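Local atomic coordinates of probable sulfate-binding lipoprotein SubI (Mycobacterium tuberculosis, PDB entry 6DDN), a protein that probably binds sulfate outside the cell membrane and delivers it for uptake, as members of the prokaryotic sulfate-binding protein family do. Residues 90-102 / 109-123. Sequence-based numbering, arbitrary orientation.
Sequences ASADQSRGVADGK and FSVEPDIARLVKAGK. With SO4 (sulfate ion), chain E.
Ser91 and Ser95, one turn apart on helix 91-99, both reach Asp114 of helix 113-120. Each has its OG anti to the backbone N (chi1 -170° for Ser91), which brings the hydroxyl across to the other segment. Ser91 OG donates a hydrogen bond to Asp114 OD2 at 2.7 Å, reaching the oxygen from above the carboxylate plane. The same OG accepts from Ser110 N at 2.9 Å. Ser95 OG donates to Asp114 O at 2.6 Å, in the carbonyl plane and on a lone pair. It also accepts a weak bond from Arg117 NH2.

Arg117 bends at chi3 and fits as a knob among Ala92, Ser95, Arg96 and Ala99. Its NH2 makes a salt bridge to Asp114 OD1 at 3.1 Å, on the anti side of the carboxylate and in the guanidinium plane. Arg96 slants across Arg117, with the guanidinium planes 68° apart. A sulfate ion, probably from the crystallisation liquor, bridges the two arginines through different oxygens. Arg117 NE and NH1 both bond to its O4, while Arg96 turns its NE edge toward O2. Arg96 is also paired with Asp93 and bonded to Leu173 O.

On the inner side, Ser95 CB makes an off-centre CH-pi contact with the Phe109 ring, 4.2 Å from its centroid. Further along, Leu118 CD2 packs on Ala99 CB at 3.6 Å, and CD1 meets Val98 CG1. Val57 of strand 53-58 touches Phe109 and Val98, and Val107 of strand 106-108 touches Leu118.

The two helices run nearly parallel, 12° apart, and belong to successive beta-alpha units. Their axes come to 9.1 Å, with Ser91, Ser95 and Ala99 at the interface. The shared anion probably offsets the charge of the two arginines, while Asp114 ties both serines and Arg117 into one polar network, buried at the serines and Asp114 and partly exposed at Arg117.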
# COMPACT_ATOMS: atom_id res chain seq x y z
N ALA A 90 -0.23 -9.82 -5.73
CA ALA A 90 1.05 -9.36 -5.20
C ALA A 90 1.61 -8.25 -6.07
O ALA A 90 1.68 -8.38 -7.29
CB ALA A 90 2.03 -10.53 -5.11
N SER A 91 2.02 -7.15 -5.42
CA SER A 91 2.38 -5.93 -6.15
C SER A 91 3.49 -6.19 -7.16
O SER A 91 3.35 -5.87 -8.35
CB SER A 91 2.78 -4.84 -5.16
OG SER A 91 2.91 -3.58 -5.81
N ALA A 92 4.61 -6.76 -6.71
CA ALA A 92 5.73 -7.00 -7.61
C ALA A 92 5.38 -8.03 -8.68
O ALA A 92 5.79 -7.89 -9.84
CB ALA A 92 6.96 -7.45 -6.82
N ASP A 93 4.61 -9.06 -8.32
CA ASP A 93 4.17 -10.04 -9.31
C ASP A 93 3.30 -9.38 -10.37
O ASP A 93 3.43 -9.69 -11.56
CB ASP A 93 3.41 -11.18 -8.62
CG ASP A 93 4.32 -12.11 -7.85
OD1 ASP A 93 5.55 -11.89 -7.86
OD2 ASP A 93 3.81 -13.07 -7.24
N GLN A 94 2.41 -8.48 -9.96
CA GLN A 94 1.57 -7.78 -10.92
C GLN A 94 2.40 -6.87 -11.81
O GLN A 94 2.12 -6.74 -13.01
CB GLN A 94 0.48 -6.98 -10.19
CG GLN A 94 -0.55 -7.84 -9.49
CD GLN A 94 -1.68 -8.27 -10.40
OE1 GLN A 94 -2.67 -7.55 -10.57
NE2 GLN A 94 -1.55 -9.45 -11.00
N SER A 95 3.42 -6.22 -11.25
CA SER A 95 4.29 -5.37 -12.05
C SER A 95 5.03 -6.17 -13.11
O SER A 95 5.12 -5.75 -14.26
CB SER A 95 5.27 -4.63 -11.15
OG SER A 95 6.02 -3.67 -11.88
N ARG A 96 5.55 -7.34 -12.73
CA ARG A 96 6.25 -8.18 -13.70
C ARG A 96 5.31 -8.66 -14.79
O ARG A 96 5.68 -8.71 -15.97
CB ARG A 96 6.90 -9.37 -12.99
CG ARG A 96 8.17 -9.00 -12.26
CD ARG A 96 8.64 -10.10 -11.33
NE ARG A 96 9.38 -9.54 -10.21
CZ ARG A 96 9.05 -9.70 -8.94
NH1 ARG A 96 9.79 -9.14 -7.98
NH2 ARG A 96 8.00 -10.44 -8.61
N GLY A 97 4.08 -9.03 -14.42
CA GLY A 97 3.11 -9.47 -15.41
C GLY A 97 2.93 -8.47 -16.53
O GLY A 97 3.05 -8.80 -17.71
N VAL A 98 2.64 -7.21 -16.17
CA VAL A 98 2.43 -6.18 -17.18
C VAL A 98 3.73 -5.90 -17.94
O VAL A 98 3.71 -5.66 -19.15
CB VAL A 98 1.86 -4.90 -16.54
CG1 VAL A 98 1.47 -3.91 -17.62
CG2 VAL A 98 0.67 -5.23 -15.66
N ALA A 99 4.86 -5.93 -17.23
CA ALA A 99 6.14 -5.72 -17.89
C ALA A 99 6.37 -6.74 -19.00
O ALA A 99 7.02 -6.43 -20.01
CB ALA A 99 7.28 -5.80 -16.87
N ASP A 100 5.83 -7.95 -18.85
CA ASP A 100 6.04 -8.97 -19.86
C ASP A 100 4.73 -9.49 -20.42
O ASP A 100 4.52 -10.71 -20.52
CB ASP A 100 6.88 -10.12 -19.28
CG ASP A 100 8.36 -9.77 -19.20
OD1 ASP A 100 8.96 -9.52 -20.27
OD2 ASP A 100 8.91 -9.76 -18.08
N GLY A 101 3.84 -8.58 -20.81
CA GLY A 101 2.73 -8.90 -21.70
C GLY A 101 1.35 -8.76 -21.12
O GLY A 101 0.38 -8.64 -21.89
N LYS A 102 1.20 -8.78 -19.79
CA LYS A 102 -0.14 -8.79 -19.20
C LYS A 102 -0.92 -7.56 -19.64
O LYS A 102 -0.43 -6.43 -19.49
CB LYS A 102 -0.06 -8.85 -17.68
CG LYS A 102 -1.40 -8.77 -16.97
CD LYS A 102 -1.30 -9.35 -15.57
CE LYS A 102 -2.67 -9.63 -14.99
NZ LYS A 102 -2.96 -8.74 -13.83
N PHE A 109 0.12 0.31 -7.99
CA PHE A 109 0.94 -0.64 -7.26
C PHE A 109 1.21 -0.16 -5.84
O PHE A 109 0.97 1.00 -5.49
CB PHE A 109 2.25 -0.89 -8.02
CG PHE A 109 2.06 -1.64 -9.30
CD1 PHE A 109 1.08 -2.61 -9.41
CD2 PHE A 109 2.86 -1.38 -10.41
CE1 PHE A 109 0.89 -3.31 -10.59
CE2 PHE A 109 2.67 -2.07 -11.59
CZ PHE A 109 1.69 -3.04 -11.68
N SER A 110 1.70 -1.09 -5.02
CA SER A 110 1.94 -0.78 -3.61
C SER A 110 3.06 0.23 -3.45
O SER A 110 2.97 1.14 -2.61
CB SER A 110 2.27 -2.06 -2.85
OG SER A 110 2.72 -1.78 -1.54
N VAL A 111 4.13 0.10 -4.23
CA VAL A 111 5.33 0.92 -4.07
C VAL A 111 5.77 1.46 -5.42
O VAL A 111 5.53 0.85 -6.47
CB VAL A 111 6.46 0.12 -3.40
CG1 VAL A 111 6.09 -0.27 -1.98
CG2 VAL A 111 6.78 -1.13 -4.22
N GLU A 112 6.42 2.62 -5.39
CA GLU A 112 6.91 3.24 -6.62
C GLU A 112 7.85 2.36 -7.43
O GLU A 112 7.75 2.40 -8.67
CB GLU A 112 7.58 4.58 -6.28
CG GLU A 112 8.16 5.32 -7.48
CD GLU A 112 9.60 4.95 -7.77
OE1 GLU A 112 10.06 5.19 -8.90
OE2 GLU A 112 10.27 4.41 -6.86
N PRO A 113 8.77 1.58 -6.84
CA PRO A 113 9.60 0.69 -7.67
C PRO A 113 8.81 -0.17 -8.65
O PRO A 113 9.29 -0.42 -9.77
CB PRO A 113 10.31 -0.18 -6.62
CG PRO A 113 10.40 0.68 -5.43
CD PRO A 113 9.24 1.63 -5.45
N ASP A 114 7.62 -0.62 -8.26
CA ASP A 114 6.80 -1.42 -9.16
C ASP A 114 6.27 -0.60 -10.33
O ASP A 114 5.82 -1.19 -11.32
CB ASP A 114 5.65 -2.05 -8.38
CG ASP A 114 6.13 -3.08 -7.37
OD1 ASP A 114 7.14 -3.76 -7.65
OD2 ASP A 114 5.50 -3.21 -6.30
N ILE A 115 6.32 0.72 -10.25
CA ILE A 115 6.06 1.57 -11.41
C ILE A 115 7.32 1.78 -12.22
O ILE A 115 7.28 1.78 -13.45
CB ILE A 115 5.44 2.91 -10.97
CG1 ILE A 115 4.12 2.68 -10.22
CG2 ILE A 115 5.21 3.81 -12.17
CD1 ILE A 115 3.03 2.10 -11.09
N ALA A 116 8.46 1.95 -11.54
CA ALA A 116 9.73 2.17 -12.23
C ALA A 116 10.10 0.99 -13.11
O ALA A 116 10.70 1.18 -14.18
CB ALA A 116 10.83 2.46 -11.22
N ARG A 117 9.78 -0.23 -12.69
CA ARG A 117 10.04 -1.39 -13.54
C ARG A 117 9.31 -1.27 -14.87
O ARG A 117 9.88 -1.58 -15.92
CB ARG A 117 9.62 -2.68 -12.82
CG ARG A 117 9.76 -3.93 -13.69
CD ARG A 117 9.13 -5.16 -13.04
NE ARG A 117 9.86 -5.61 -11.87
CZ ARG A 117 9.51 -5.35 -10.62
NH1 ARG A 117 10.24 -5.80 -9.61
NH2 ARG A 117 8.42 -4.64 -10.37
N LEU A 118 8.07 -0.79 -14.84
CA LEU A 118 7.32 -0.60 -16.08
C LEU A 118 7.88 0.55 -16.90
O LEU A 118 7.83 0.51 -18.14
CB LEU A 118 5.85 -0.36 -15.78
CG LEU A 118 5.15 -1.51 -15.05
CD1 LEU A 118 3.66 -1.37 -15.22
CD2 LEU A 118 5.62 -2.85 -15.59
N VAL A 119 8.41 1.58 -16.25
CA VAL A 119 9.06 2.67 -16.97
C VAL A 119 10.33 2.16 -17.65
O VAL A 119 10.58 2.46 -18.82
CB VAL A 119 9.35 3.85 -16.03
CG1 VAL A 119 9.90 5.03 -16.82
CG2 VAL A 119 8.10 4.25 -15.28
N LYS A 120 11.13 1.39 -16.92
CA LYS A 120 12.32 0.77 -17.49
C LYS A 120 11.99 -0.12 -18.69
O LYS A 120 12.86 -0.34 -19.54
CB LYS A 120 13.04 -0.05 -16.42
CG LYS A 120 14.55 -0.05 -16.53
CD LYS A 120 15.17 1.11 -15.77
CE LYS A 120 16.69 1.06 -15.82
NZ LYS A 120 17.21 1.00 -17.21
N ALA A 121 10.76 -0.62 -18.77
CA ALA A 121 10.34 -1.51 -19.85
C ALA A 121 9.51 -0.80 -20.91
O ALA A 121 8.98 -1.46 -21.80
CB ALA A 121 9.55 -2.69 -19.28
N GLY A 122 9.40 0.52 -20.83
CA GLY A 122 8.62 1.27 -21.81
C GLY A 122 7.11 1.13 -21.68
O GLY A 122 6.39 1.60 -22.56
N LYS A 123 6.62 0.52 -20.60
CA LYS A 123 5.19 0.32 -20.42
C LYS A 123 4.51 1.52 -19.77
O LYS A 123 3.31 1.74 -19.99
CB LYS A 123 4.94 -0.93 -19.57
CG LYS A 123 5.48 -2.20 -20.18
CD LYS A 123 4.53 -2.77 -21.21
CE LYS A 123 5.05 -4.09 -21.77
NZ LYS A 123 4.11 -4.69 -22.76
S SO4 E . 12.62 -8.17 -11.39
O1 SO4 E . 12.03 -8.23 -12.72
O2 SO4 E . 11.78 -8.91 -10.45
O3 SO4 E . 13.95 -8.77 -11.42
O4 SO4 E . 12.72 -6.78 -10.96